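Local coordinates for GCN5-related N-acetyltransferase (Streptococcus suis, PDB 3G3S), which probably transfers an acetyl group from acetyl-CoA to a substrate amine not yet identified, at residues R62-I67 and Q80-L85; S39-L44 and A57-R62; K104-D109 and G216-W221; I185-D190 and Q207-C212. One frame throughout, in Å; residues are numbered along the deposited sequence.

The contacts form two neighbouring pairs. Contacts 1 and 2 share R62 and lie with centres 9 Å apart; contacts 3 and 4, centres 10 Å apart, have centres 31 to 32 Å from those of the first pair. Contacts 1 and 4 are buried and largely apolar, without a hydrogen bond across the segments: two helices meet in the first, with R62 adding polar atoms, a helix and a strand in the last. Contacts 2 and 3 are partly buried and mix packing with hydrogen bonds: backbone pairing in contact 2, a lysine, hydroxyls and a water in contact 3. Contacts 2, 3 and 4 reach one mixed sheet, where strands 184-191 and 218-223 are neighbours.

Contact 1. Residues R62-I67 and Q80-L85; sequences RDLLKI and QAWSDL
L65 of 62-67 fits between W82 and L85 of 80-85, a branch for each. Its CD1 reaches L85 CD2 at 3.7 Å, the two side chains crossing obliquely, while its CD2 lies 3.9 Å from W82 CZ3. L65 CG stands at the edge of the indole, in its plane, and the two side chains slide past each other in opposite directions. L64 takes the next rim position: its CD1 is 4.0 Å from W82 CH2, close to the ring plane. L65 CG and L64 CD1 thus both stand at the edge of the six-membered ring. At the start of helix 62-68, L85 CD2 packs 3.7 Å from the backbone N of R62. CG of L85 is anti to its backbone N (chi1 -179°), which sets it 3.8 Å from L65 CD1, and L85 CD1 passes near R62 NH1, a loose contact.

Further out, P60 touches both W82 and L85, and L64 continues onto S42 and L44 of strand 42-48. The first turn of 80-85 is tied by Q80 NE2 to D84 OD1 (2.7 Å), met from above the carboxylate plane, and N79 OD1 accepts from W82 N. The helix axes cross at -68°, 11.4 Å apart, so the contact is made mostly by side chains. Helix 62-68 is the helix of a beta-alpha-beta crossover between the parallel neighbours 52-58 and 73-77, and helix 80-90, which follows 73-77, packs against it.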
loop_
_atom_site.group_PDB
_atom_site.type_symbol
_atom_site.label_atom_id
_atom_site.label_comp_id
_atom_site.label_asym_id
_atom_site.label_seq_id
_atom_site.Cartn_x
_atom_site.Cartn_y
_atom_site.Cartn_z
ATOM N N ARG A 62 28.450 -4.678 5.715
ATOM C CA ARG A 62 29.222 -4.103 4.630
ATOM C C ARG A 62 28.730 -4.513 3.245
ATOM O O ARG A 62 28.912 -3.754 2.297
ATOM C CB ARG A 62 30.721 -4.368 4.816
ATOM C CG ARG A 62 31.091 -5.819 4.742
ATOM C CD ARG A 62 32.592 -6.042 4.928
ATOM N NE ARG A 62 33.116 -5.506 6.193
ATOM C CZ ARG A 62 34.044 -4.557 6.332
ATOM N NH1 ARG A 62 34.396 -4.177 7.559
ATOM N NH2 ARG A 62 34.656 -4.004 5.279
ATOM N N ASP A 63 28.065 -5.657 3.102
ATOM C CA ASP A 63 27.581 -6.029 1.779
ATOM C C ASP A 63 26.477 -5.096 1.269
ATOM O O ASP A 63 26.354 -4.892 0.053
ATOM C CB ASP A 63 27.109 -7.467 1.745
ATOM C CG ASP A 63 28.249 -8.466 1.880
ATOM O OD1 ASP A 63 29.432 -8.053 1.983
ATOM O OD2 ASP A 63 27.928 -9.673 1.896
ATOM N N LEU A 64 25.669 -4.543 2.172
ATOM C CA LEU A 64 24.646 -3.604 1.738
ATOM C C LEU A 64 25.266 -2.268 1.245
ATOM O O LEU A 64 24.771 -1.631 0.307
ATOM C CB LEU A 64 23.615 -3.380 2.861
ATOM C CG LEU A 64 22.691 -4.560 3.229
ATOM C CD1 LEU A 64 21.733 -4.180 4.362
ATOM C CD2 LEU A 64 21.902 -5.087 2.004
ATOM N N LEU A 65 26.330 -1.834 1.904
ATOM C CA LEU A 65 27.090 -0.642 1.487
ATOM C C LEU A 65 27.665 -0.850 0.084
ATOM O O LEU A 65 27.720 0.067 -0.749
ATOM C CB LEU A 65 28.215 -0.350 2.475
ATOM C CG LEU A 65 27.782 -0.021 3.905
ATOM C CD1 LEU A 65 28.911 0.158 4.883
ATOM C CD2 LEU A 65 26.915 1.268 3.872
ATOM N N LYS A 66 28.099 -2.072 -0.196
ATOM C CA LYS A 66 28.649 -2.355 -1.524
ATOM C C LYS A 66 27.660 -2.121 -2.653
ATOM O O LYS A 66 28.042 -1.634 -3.722
ATOM C CB LYS A 66 29.165 -3.785 -1.601
ATOM C CG LYS A 66 30.396 -3.974 -0.751
ATOM C CD LYS A 66 30.944 -5.379 -0.858
ATOM C CE LYS A 66 32.227 -5.519 -0.048
ATOM N NZ LYS A 66 32.966 -6.767 -0.425
ATOM N N ILE A 67 26.389 -2.437 -2.400
ATOM C CA ILE A 67 25.329 -2.241 -3.368
ATOM C C ILE A 67 25.200 -0.759 -3.709
ATOM O O ILE A 67 24.789 -0.402 -4.812
ATOM C CB ILE A 67 23.950 -2.739 -2.823
ATOM C CG1 ILE A 67 23.956 -4.233 -2.519
ATOM C CG2 ILE A 67 22.825 -2.448 -3.813
ATOM C CD1 ILE A 67 22.683 -4.706 -1.877
ATOM N N GLN A 80 24.160 5.227 14.621
ATOM C CA GLN A 80 25.567 5.553 14.686
ATOM C C GLN A 80 26.449 4.345 14.369
ATOM O O GLN A 80 27.583 4.530 13.935
ATOM C CB GLN A 80 25.901 6.118 16.058
ATOM C CG GLN A 80 27.335 6.575 16.179
ATOM C CD GLN A 80 27.689 7.671 15.227
ATOM O OE1 GLN A 80 27.034 8.704 15.200
ATOM N NE2 GLN A 80 28.782 7.488 14.474
ATOM N N ALA A 81 25.925 3.140 14.571
ATOM C CA ALA A 81 26.686 1.905 14.279
ATOM C C ALA A 81 26.922 1.807 12.759
ATOM O O ALA A 81 28.005 1.407 12.283
ATOM C CB ALA A 81 25.964 0.684 14.803
ATOM N N TRP A 82 25.903 2.165 11.993
ATOM C CA TRP A 82 26.057 2.257 10.555
ATOM C C TRP A 82 27.055 3.357 10.161
ATOM O O TRP A 82 27.925 3.125 9.342
ATOM C CB TRP A 82 24.726 2.520 9.889
ATOM C CG TRP A 82 23.891 1.336 9.572
ATOM C CD1 TRP A 82 22.799 0.901 10.241
ATOM C CD2 TRP A 82 24.082 0.434 8.491
ATOM N NE1 TRP A 82 22.258 -0.164 9.628
ATOM C CE2 TRP A 82 23.048 -0.515 8.564
ATOM C CE3 TRP A 82 25.042 0.323 7.472
ATOM C CZ2 TRP A 82 22.904 -1.546 7.624
ATOM C CZ3 TRP A 82 24.918 -0.704 6.552
ATOM C CH2 TRP A 82 23.852 -1.627 6.631
ATOM N N SER A 83 26.966 4.541 10.767
ATOM C CA SER A 83 27.903 5.616 10.452
ATOM C C SER A 83 29.353 5.210 10.680
ATOM O O SER A 83 30.229 5.554 9.896
ATOM C CB SER A 83 27.588 6.844 11.283
ATOM O OG SER A 83 26.291 7.298 10.972
ATOM N N ASP A 84 29.583 4.507 11.781
ATOM C CA ASP A 84 30.901 4.070 12.156
ATOM C C ASP A 84 31.418 3.092 11.128
ATOM O O ASP A 84 32.604 3.108 10.809
ATOM C CB ASP A 84 30.902 3.399 13.536
ATOM C CG ASP A 84 30.641 4.370 14.675
ATOM O OD1 ASP A 84 30.695 5.591 14.485
ATOM O OD2 ASP A 84 30.414 3.887 15.783
ATOM N N LEU A 85 30.543 2.241 10.599
ATOM C CA LEU A 85 30.984 1.287 9.578
ATOM C C LEU A 85 31.318 2.004 8.280
ATOM O O LEU A 85 32.313 1.710 7.641
ATOM C CB LEU A 85 29.926 0.217 9.333
ATOM C CG LEU A 85 30.315 -0.843 8.294
ATOM C CD1 LEU A 85 31.559 -1.575 8.796
ATOM C CD2 LEU A 85 29.124 -1.808 7.963
#

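Contact 2. Residues S39-L44 and A57-R62; sequences SPQSAL and AGQPHR
A43 and A57 pair through two backbone hydrogen bonds, A43 N to A57 O (2.9 Å) and A57 N to A43 O (2.8 Å), the hydrogen-bonded pair of an antiparallel register. A third, Q59 N to Q41 O (2.9 Å), carries the pairing past the non-hydrogen-bonded pair of S42 with G58. Two CA-H...O contacts fill in between: S42 CA to A57 O and G58 CA to Q41 O, each at 3.4 Å. The positive phi of G58 (84°) favours glycine, and a CB there would run into Q41 O.

Among side-chain contacts, S42 OG is modelled 2.4 Å from Q59 O, a very short and therefore doubtful hydrogen bond. The OG of S42 lies anti to its carbonyl carbon (chi1 -57°). H61 CB packs 3.7 Å from S42 OG. The imidazole takes no polar part across the contact: H61 sits at the N-cap of helix 62-68, its ND1 accepting from D63 N.

The methyls of A43 and A57 lie on one face of the sheet, where both touch F13 of helix 2-13. Antiparallel pairing of this kind joins the open ends of a beta hairpin, here strands 42-48 and 52-58.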
loop_
_atom_site.group_PDB
_atom_site.type_symbol
_atom_site.label_atom_id
_atom_site.label_comp_id
_atom_site.label_asym_id
_atom_site.label_seq_id
_atom_site.Cartn_x
_atom_site.Cartn_y
_atom_site.Cartn_z
ATOM N N SER A 39 16.613 -14.716 7.489
ATOM C CA SER A 39 16.900 -14.176 8.797
ATOM C C SER A 39 17.419 -12.735 8.661
ATOM O O SER A 39 18.551 -12.434 9.017
ATOM C CB SER A 39 17.916 -15.114 9.459
ATOM O OG SER A 39 18.141 -14.746 10.803
ATOM N N PRO A 40 16.573 -11.829 8.151
ATOM C CA PRO A 40 17.024 -10.464 7.911
ATOM C C PRO A 40 17.331 -9.694 9.174
ATOM O O PRO A 40 16.452 -9.563 10.033
ATOM C CB PRO A 40 15.822 -9.823 7.220
ATOM C CG PRO A 40 14.665 -10.596 7.675
ATOM C CD PRO A 40 15.161 -12.001 7.778
ATOM N N GLN A 41 18.569 -9.204 9.294
ATOM C CA GLN A 41 18.983 -8.376 10.423
ATOM C C GLN A 41 19.449 -6.978 9.978
ATOM O O GLN A 41 19.628 -6.093 10.798
ATOM C CB GLN A 41 20.153 -9.003 11.153
ATOM C CG GLN A 41 20.005 -10.397 11.728
ATOM C CD GLN A 41 21.311 -10.813 12.448
ATOM O OE1 GLN A 41 21.711 -10.182 13.435
ATOM N NE2 GLN A 41 21.984 -11.855 11.936
ATOM N N SER A 42 19.689 -6.825 8.684
ATOM C CA SER A 42 20.202 -5.623 8.078
ATOM C C SER A 42 19.436 -5.400 6.782
ATOM O O SER A 42 19.152 -6.330 6.076
ATOM C CB SER A 42 21.712 -5.772 7.823
ATOM O OG SER A 42 22.404 -6.080 9.039
ATOM N N ALA A 43 19.074 -4.158 6.487
ATOM C CA ALA A 43 18.350 -3.858 5.275
ATOM C C ALA A 43 18.731 -2.494 4.664
ATOM O O ALA A 43 19.259 -1.593 5.321
ATOM C CB ALA A 43 16.818 -3.932 5.527
ATOM N N LEU A 44 18.430 -2.389 3.379
ATOM C CA LEU A 44 18.711 -1.242 2.545
ATOM C C LEU A 44 17.480 -0.921 1.719
ATOM O O LEU A 44 16.949 -1.772 1.016
ATOM C CB LEU A 44 19.866 -1.539 1.577
ATOM C CG LEU A 44 20.144 -0.531 0.456
ATOM C CD1 LEU A 44 20.670 0.820 0.980
ATOM C CD2 LEU A 44 21.151 -1.139 -0.535
ATOM N N ALA A 57 19.151 0.263 7.452
ATOM C CA ALA A 57 18.562 -0.098 8.749
ATOM C C ALA A 57 19.070 -1.441 9.345
ATOM O O ALA A 57 19.641 -2.317 8.650
ATOM C CB ALA A 57 17.049 -0.100 8.622
ATOM N N GLY A 58 18.908 -1.569 10.661
ATOM C CA GLY A 58 19.304 -2.788 11.361
ATOM C C GLY A 58 20.786 -2.807 11.725
ATOM O O GLY A 58 21.386 -1.786 11.960
ATOM N N GLN A 59 21.353 -4.001 11.854
ATOM C CA GLN A 59 22.746 -4.124 12.153
ATOM C C GLN A 59 23.531 -3.664 10.935
ATOM O O GLN A 59 23.103 -3.899 9.799
ATOM C CB GLN A 59 23.099 -5.584 12.495
ATOM C CG GLN A 59 22.444 -6.078 13.774
ATOM C CD GLN A 59 22.880 -5.302 15.034
ATOM O OE1 GLN A 59 24.050 -4.925 15.182
ATOM N NE2 GLN A 59 21.938 -5.076 15.948
ATOM N N PRO A 60 24.666 -2.981 11.160
ATOM C CA PRO A 60 25.541 -2.555 10.061
ATOM C C PRO A 60 26.044 -3.774 9.356
ATOM O O PRO A 60 26.328 -4.770 10.014
ATOM C CB PRO A 60 26.702 -1.850 10.759
ATOM C CG PRO A 60 26.192 -1.515 12.093
ATOM C CD PRO A 60 25.182 -2.555 12.467
ATOM N N HIS A 61 26.087 -3.695 8.034
ATOM C CA HIS A 61 26.486 -4.792 7.177
ATOM C C HIS A 61 27.201 -4.268 5.926
ATOM O O HIS A 61 26.611 -3.566 5.124
ATOM C CB HIS A 61 25.266 -5.598 6.754
ATOM C CG HIS A 61 25.622 -6.975 6.321
ATOM N ND1 HIS A 61 26.304 -7.224 5.153
ATOM C CD2 HIS A 61 25.472 -8.167 6.934
ATOM C CE1 HIS A 61 26.535 -8.520 5.053
ATOM N NE2 HIS A 61 26.032 -9.117 6.114
ATOM N N ARG A 62 28.450 -4.678 5.715
ATOM C CA ARG A 62 29.222 -4.103 4.630
ATOM C C ARG A 62 28.730 -4.513 3.245
ATOM O O ARG A 62 28.912 -3.754 2.297
ATOM C CB ARG A 62 30.721 -4.368 4.816
ATOM C CG ARG A 62 31.091 -5.819 4.742
ATOM C CD ARG A 62 32.592 -6.042 4.928
ATOM N NE ARG A 62 33.116 -5.506 6.193
ATOM C CZ ARG A 62 34.044 -4.557 6.332
ATOM N NH1 ARG A 62 34.396 -4.177 7.559
ATOM N NH2 ARG A 62 34.656 -4.004 5.279
#

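Contact 3. Residues K104-D109 and G216-W221; sequences KDTEFD and GLYPSW
Y218 and K104 cross at about a right angle where strand 218-223, the last strand of a beta-alpha-beta unit in the GNAT fold, meets the loop that follows strand 94-102. CG of Y218 is anti to its backbone N (chi1 175°), and the ring beyond it lies against the 104-106 backbone. K104 O lies over one face, 3.6 Å from Y218 CZ, and K104 CD approaches the CE2 side at 3.8 Å. T106 comes instead at the edge: its OG1 is in the ring plane and shares a hydrogen bond with Y218 OH (2.7 Å), either hydroxyl being a possible donor.

T106 CG2 rests on a face of F108, offset toward the rim. F108 and P219 meet tip to tip, CE2 being 3.7 Å from P219 CG, and the phenyl ring also stacks edge-to-face with Y237. P219 carries this apolar patch on to I209 and C212 of helix 200-214.

K104 bends at chi2 (-55°), which turns CD toward the tyrosine, and NZ continues to S220 OG at 2.7 Å. That hydroxyl is also hydrogen-bonded to E186 OE2. A longer bond from K104 NZ to W221 O is weak. One water knits the groups together: it accepts from K104 NZ (2.6 Å) and W221 N (3.1 Å), and is hydrogen-bonded to Y218 OH at 2.9 Å.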
loop_
_atom_site.group_PDB
_atom_site.type_symbol
_atom_site.label_atom_id
_atom_site.label_comp_id
_atom_site.label_asym_id
_atom_site.label_seq_id
_atom_site.Cartn_x
_atom_site.Cartn_y
_atom_site.Cartn_z
ATOM N N LYS A 104 6.088 15.675 9.775
ATOM C CA LYS A 104 5.117 15.267 8.767
ATOM C C LYS A 104 3.672 15.650 9.071
ATOM O O LYS A 104 2.776 15.208 8.358
ATOM C CB LYS A 104 5.206 13.760 8.539
ATOM C CG LYS A 104 6.625 13.284 8.164
ATOM C CD LYS A 104 7.154 14.040 6.968
ATOM C CE LYS A 104 8.639 13.794 6.686
ATOM N NZ LYS A 104 9.113 14.816 5.670
ATOM N N ASP A 105 3.451 16.466 10.094
ATOM C CA ASP A 105 2.088 16.918 10.492
ATOM C C ASP A 105 1.836 18.398 10.184
ATOM O O ASP A 105 1.092 19.095 10.899
ATOM C CB ASP A 105 1.880 16.673 11.995
ATOM C CG ASP A 105 2.871 17.429 12.854
ATOM O OD1 ASP A 105 3.719 18.162 12.304
ATOM O OD2 ASP A 105 2.811 17.278 14.093
ATOM N N THR A 106 2.428 18.857 9.101
ATOM C CA THR A 106 2.409 20.248 8.705
ATOM C C THR A 106 1.034 20.873 8.558
ATOM O O THR A 106 0.159 20.315 7.922
ATOM C CB THR A 106 3.086 20.379 7.344
ATOM O OG1 THR A 106 4.233 19.529 7.325
ATOM C CG2 THR A 106 3.495 21.790 7.091
ATOM N N GLU A 107 0.874 22.056 9.136
ATOM C CA GLU A 107 -0.323 22.855 8.947
ATOM C C GLU A 107 0.093 23.937 7.967
ATOM O O GLU A 107 0.888 24.792 8.314
ATOM C CB GLU A 107 -0.790 23.498 10.270
ATOM C CG GLU A 107 -1.280 22.534 11.351
ATOM C CD GLU A 107 -1.499 23.235 12.713
ATOM O OE1 GLU A 107 -1.868 24.437 12.742
ATOM O OE2 GLU A 107 -1.303 22.570 13.757
ATOM N N PHE A 108 -0.412 23.884 6.746
ATOM C CA PHE A 108 -0.098 24.885 5.723
ATOM C C PHE A 108 -1.075 26.055 5.747
ATOM O O PHE A 108 -2.247 25.863 6.010
ATOM C CB PHE A 108 -0.141 24.262 4.333
ATOM C CG PHE A 108 0.927 23.239 4.113
ATOM C CD1 PHE A 108 2.246 23.635 3.985
ATOM C CD2 PHE A 108 0.622 21.889 4.038
ATOM C CE1 PHE A 108 3.241 22.701 3.790
ATOM C CE2 PHE A 108 1.626 20.949 3.840
ATOM C CZ PHE A 108 2.922 21.357 3.716
ATOM N N ASP A 109 -0.575 27.248 5.445
ATOM C CA ASP A 109 -1.383 28.461 5.384
ATOM C C ASP A 109 -1.647 28.632 3.924
ATOM O O ASP A 109 -0.810 29.132 3.198
ATOM C CB ASP A 109 -0.590 29.607 5.992
ATOM C CG ASP A 109 -1.309 30.939 5.942
ATOM O OD1 ASP A 109 -2.307 31.063 5.212
ATOM O OD2 ASP A 109 -0.812 31.865 6.620
ATOM N N GLY A 216 -5.358 15.902 -2.135
ATOM C CA GLY A 216 -5.280 15.080 -0.929
ATOM C C GLY A 216 -3.945 14.387 -0.679
ATOM O O GLY A 216 -3.874 13.459 0.116
ATOM N N LEU A 217 -2.888 14.855 -1.328
ATOM C CA LEU A 217 -1.555 14.294 -1.168
ATOM C C LEU A 217 -0.773 15.096 -0.145
ATOM O O LEU A 217 -0.943 16.308 -0.058
ATOM C CB LEU A 217 -0.817 14.345 -2.507
ATOM C CG LEU A 217 -1.509 13.616 -3.652
ATOM C CD1 LEU A 217 -0.804 13.879 -4.949
ATOM C CD2 LEU A 217 -1.587 12.135 -3.352
ATOM N N TYR A 218 0.042 14.434 0.670
ATOM C CA TYR A 218 0.911 15.153 1.594
ATOM C C TYR A 218 2.200 15.503 0.866
ATOM O O TYR A 218 2.844 14.600 0.290
ATOM C CB TYR A 218 1.251 14.353 2.845
ATOM C CG TYR A 218 2.234 15.089 3.709
ATOM C CD1 TYR A 218 1.844 16.222 4.404
ATOM C CD2 TYR A 218 3.578 14.698 3.803
ATOM C CE1 TYR A 218 2.735 16.944 5.173
ATOM C CE2 TYR A 218 4.477 15.419 4.595
ATOM C CZ TYR A 218 4.030 16.552 5.280
ATOM O OH TYR A 218 4.882 17.286 6.060
ATOM N N PRO A 219 2.554 16.802 0.800
ATOM C CA PRO A 219 3.806 17.231 0.193
ATOM C C PRO A 219 4.933 17.224 1.216
ATOM O O PRO A 219 5.039 18.098 2.068
ATOM C CB PRO A 219 3.491 18.649 -0.282
ATOM C CG PRO A 219 2.450 19.134 0.678
ATOM C CD PRO A 219 1.740 17.960 1.239
ATOM N N SER A 220 5.776 16.197 1.161
ATOM C CA SER A 220 6.889 16.090 2.121
ATOM C C SER A 220 8.120 16.891 1.757
ATOM O O SER A 220 8.470 17.000 0.566
ATOM C CB SER A 220 7.349 14.621 2.216
ATOM O OG SER A 220 8.489 14.503 3.029
ATOM N N TRP A 221 8.812 17.392 2.773
ATOM C CA TRP A 221 10.085 18.098 2.588
ATOM C C TRP A 221 11.170 17.481 3.474
ATOM O O TRP A 221 10.980 17.295 4.684
ATOM C CB TRP A 221 9.946 19.569 2.945
ATOM C CG TRP A 221 11.030 20.462 2.443
ATOM C CD1 TRP A 221 12.305 20.571 2.920
ATOM C CD2 TRP A 221 10.912 21.437 1.415
ATOM N NE1 TRP A 221 12.996 21.534 2.240
ATOM C CE2 TRP A 221 12.172 22.092 1.308
ATOM C CE3 TRP A 221 9.874 21.818 0.557
ATOM C CZ2 TRP A 221 12.423 23.082 0.363
ATOM C CZ3 TRP A 221 10.127 22.824 -0.385
ATOM C CH2 TRP A 221 11.394 23.441 -0.465
HETATM O O HOH W 1 7.686 17.029 5.592
#

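Contact 4. Residues I185-D190 and Q207-C212; sequences IEIEVD and QLILAC. With EDO (1,2-ethanediol), chain F.
I185 and I187 meet L208, I209 and C212 with no ring or other flat group between them; the planar carboxylates of this region belong to the opposite side of the strand. There E186 is held by T19 through OE1. An ethanediol, probably from the crystallisation liquor, places its O1 2.8 Å from E188 OE1, and the diol is hydrogen-bonded to R99.

On the helix side every contact is aliphatic or made by sulphur. I185 CG1 sits between its backbone N and carbonyl carbon (chi1 63°), and CD1 beyond it comes to 3.5 Å from C212 SG. The same methyl meets L208 CD2 at 4.0 Å, tip to tip. L208 CD2 also faces I187 CG1 at 4.0 Å, again tip to tip, so this one methyl touches both isoleucines. I187 CD1 turns to I209 CG1 (4.1 Å), these two side chains crossing at about a right angle.

The strand and helix run nearly antiparallel, 161° between their directions and 10.8 Å between their axes. P219 of the neighbouring strand touches I187. Strand 184-191, helix 200-214 and strand 218-223 form the beta-alpha-beta unit of the GNAT fold, in which the turn leading into the helix typically binds the acetyl-CoA pyrophosphate.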
loop_
_atom_site.group_PDB
_atom_site.type_symbol
_atom_site.label_atom_id
_atom_site.label_comp_id
_atom_site.label_asym_id
_atom_site.label_seq_id
_atom_site.Cartn_x
_atom_site.Cartn_y
_atom_site.Cartn_z
ATOM N N ILE A 185 3.975 12.796 -1.834
ATOM C CA ILE A 185 5.223 12.875 -2.604
ATOM C C ILE A 185 6.362 13.455 -1.734
ATOM O O ILE A 185 6.129 14.037 -0.670
ATOM C CB ILE A 185 5.108 13.734 -3.897
ATOM C CG1 ILE A 185 4.771 15.201 -3.541
ATOM C CG2 ILE A 185 4.098 13.125 -4.863
ATOM C CD1 ILE A 185 4.946 16.211 -4.676
ATOM N N GLU A 186 7.584 13.259 -2.209
ATOM C CA GLU A 186 8.780 13.799 -1.586
ATOM C C GLU A 186 9.256 14.875 -2.534
ATOM O O GLU A 186 9.527 14.601 -3.712
ATOM C CB GLU A 186 9.835 12.716 -1.418
ATOM C CG GLU A 186 11.014 13.150 -0.600
ATOM C CD GLU A 186 10.688 13.265 0.871
ATOM O OE1 GLU A 186 10.692 12.236 1.591
ATOM O OE2 GLU A 186 10.460 14.395 1.305
ATOM N N ILE A 187 9.337 16.114 -2.041
ATOM C CA ILE A 187 9.625 17.231 -2.896
ATOM C C ILE A 187 11.092 17.435 -3.226
ATOM O O ILE A 187 11.982 17.205 -2.413
ATOM C CB ILE A 187 9.055 18.569 -2.281
ATOM C CG1 ILE A 187 7.562 18.491 -2.236
ATOM C CG2 ILE A 187 9.560 19.806 -3.086
ATOM C CD1 ILE A 187 6.890 19.797 -1.714
ATOM N N GLU A 188 11.300 17.825 -4.476
ATOM C CA GLU A 188 12.584 18.197 -5.024
ATOM C C GLU A 188 12.346 19.586 -5.562
ATOM O O GLU A 188 11.420 19.762 -6.344
ATOM C CB GLU A 188 12.917 17.298 -6.191
ATOM C CG GLU A 188 14.101 17.723 -7.054
ATOM C CD GLU A 188 15.463 17.538 -6.397
ATOM O OE1 GLU A 188 15.585 16.893 -5.344
ATOM O OE2 GLU A 188 16.432 18.041 -6.984
ATOM N N VAL A 189 13.183 20.536 -5.160
ATOM C CA VAL A 189 13.137 21.881 -5.682
ATOM C C VAL A 189 14.517 22.204 -6.250
ATOM O O VAL A 189 15.554 21.912 -5.613
ATOM C CB VAL A 189 12.769 22.911 -4.601
ATOM C CG1 VAL A 189 12.703 24.277 -5.211
ATOM C CG2 VAL A 189 11.435 22.554 -3.953
ATOM N N ASP A 190 14.543 22.819 -7.436
ATOM C CA ASP A 190 15.792 23.204 -8.090
ATOM C C ASP A 190 15.635 24.533 -8.846
ATOM O O ASP A 190 14.571 24.784 -9.431
ATOM C CB ASP A 190 16.179 22.136 -9.098
ATOM C CG ASP A 190 16.636 20.824 -8.456
ATOM O OD1 ASP A 190 17.677 20.850 -7.771
ATOM O OD2 ASP A 190 16.009 19.760 -8.705
ATOM N N GLN A 207 3.250 26.496 -5.164
ATOM C CA GLN A 207 2.281 25.958 -6.132
ATOM C C GLN A 207 2.147 24.456 -6.040
ATOM O O GLN A 207 1.047 23.918 -6.076
ATOM C CB GLN A 207 2.722 26.323 -7.542
ATOM C CG GLN A 207 1.835 25.849 -8.723
ATOM C CD GLN A 207 0.587 26.679 -8.875
ATOM O OE1 GLN A 207 -0.312 26.614 -8.038
ATOM N NE2 GLN A 207 0.511 27.444 -9.949
ATOM N N LEU A 208 3.284 23.768 -5.972
ATOM C CA LEU A 208 3.271 22.309 -5.862
ATOM C C LEU A 208 2.522 21.850 -4.604
ATOM O O LEU A 208 1.691 20.943 -4.682
ATOM C CB LEU A 208 4.703 21.759 -5.853
ATOM C CG LEU A 208 4.847 20.238 -5.730
ATOM C CD1 LEU A 208 4.053 19.532 -6.811
ATOM C CD2 LEU A 208 6.310 19.819 -5.747
ATOM N N ILE A 209 2.831 22.474 -3.465
ATOM C CA ILE A 209 2.187 22.163 -2.176
ATOM C C ILE A 209 0.687 22.316 -2.368
ATOM O O ILE A 209 -0.073 21.409 -2.089
ATOM C CB ILE A 209 2.708 23.077 -1.039
ATOM C CG1 ILE A 209 4.164 22.714 -0.705
ATOM C CG2 ILE A 209 1.799 22.979 0.245
ATOM C CD1 ILE A 209 4.923 23.688 0.195
ATOM N N LEU A 210 0.262 23.463 -2.899
ATOM C CA LEU A 210 -1.164 23.715 -3.162
ATOM C C LEU A 210 -1.794 22.663 -4.082
ATOM O O LEU A 210 -2.919 22.212 -3.844
ATOM C CB LEU A 210 -1.360 25.116 -3.746
ATOM C CG LEU A 210 -1.213 26.277 -2.775
ATOM C CD1 LEU A 210 -1.148 27.598 -3.540
ATOM C CD2 LEU A 210 -2.369 26.299 -1.757
ATOM N N ALA A 211 -1.054 22.259 -5.114
ATOM C CA ALA A 211 -1.501 21.211 -6.023
ATOM C C ALA A 211 -1.686 19.882 -5.272
ATOM O O ALA A 211 -2.647 19.131 -5.525
ATOM C CB ALA A 211 -0.503 21.039 -7.162
ATOM N N CYS A 212 -0.747 19.585 -4.376
ATOM C CA CYS A 212 -0.801 18.379 -3.559
ATOM C C CYS A 212 -1.997 18.370 -2.643
ATOM O O CYS A 212 -2.791 17.438 -2.655
ATOM C CB CYS A 212 0.459 18.247 -2.721
ATOM S SG CYS A 212 1.825 17.613 -3.740
HETATM C C1 EDO F . 14.809 14.457 -2.606
HETATM O O1 EDO F . 15.360 15.769 -2.760
HETATM C C2 EDO F . 14.749 14.053 -1.140
HETATM O O2 EDO F . 14.739 15.214 -0.299
#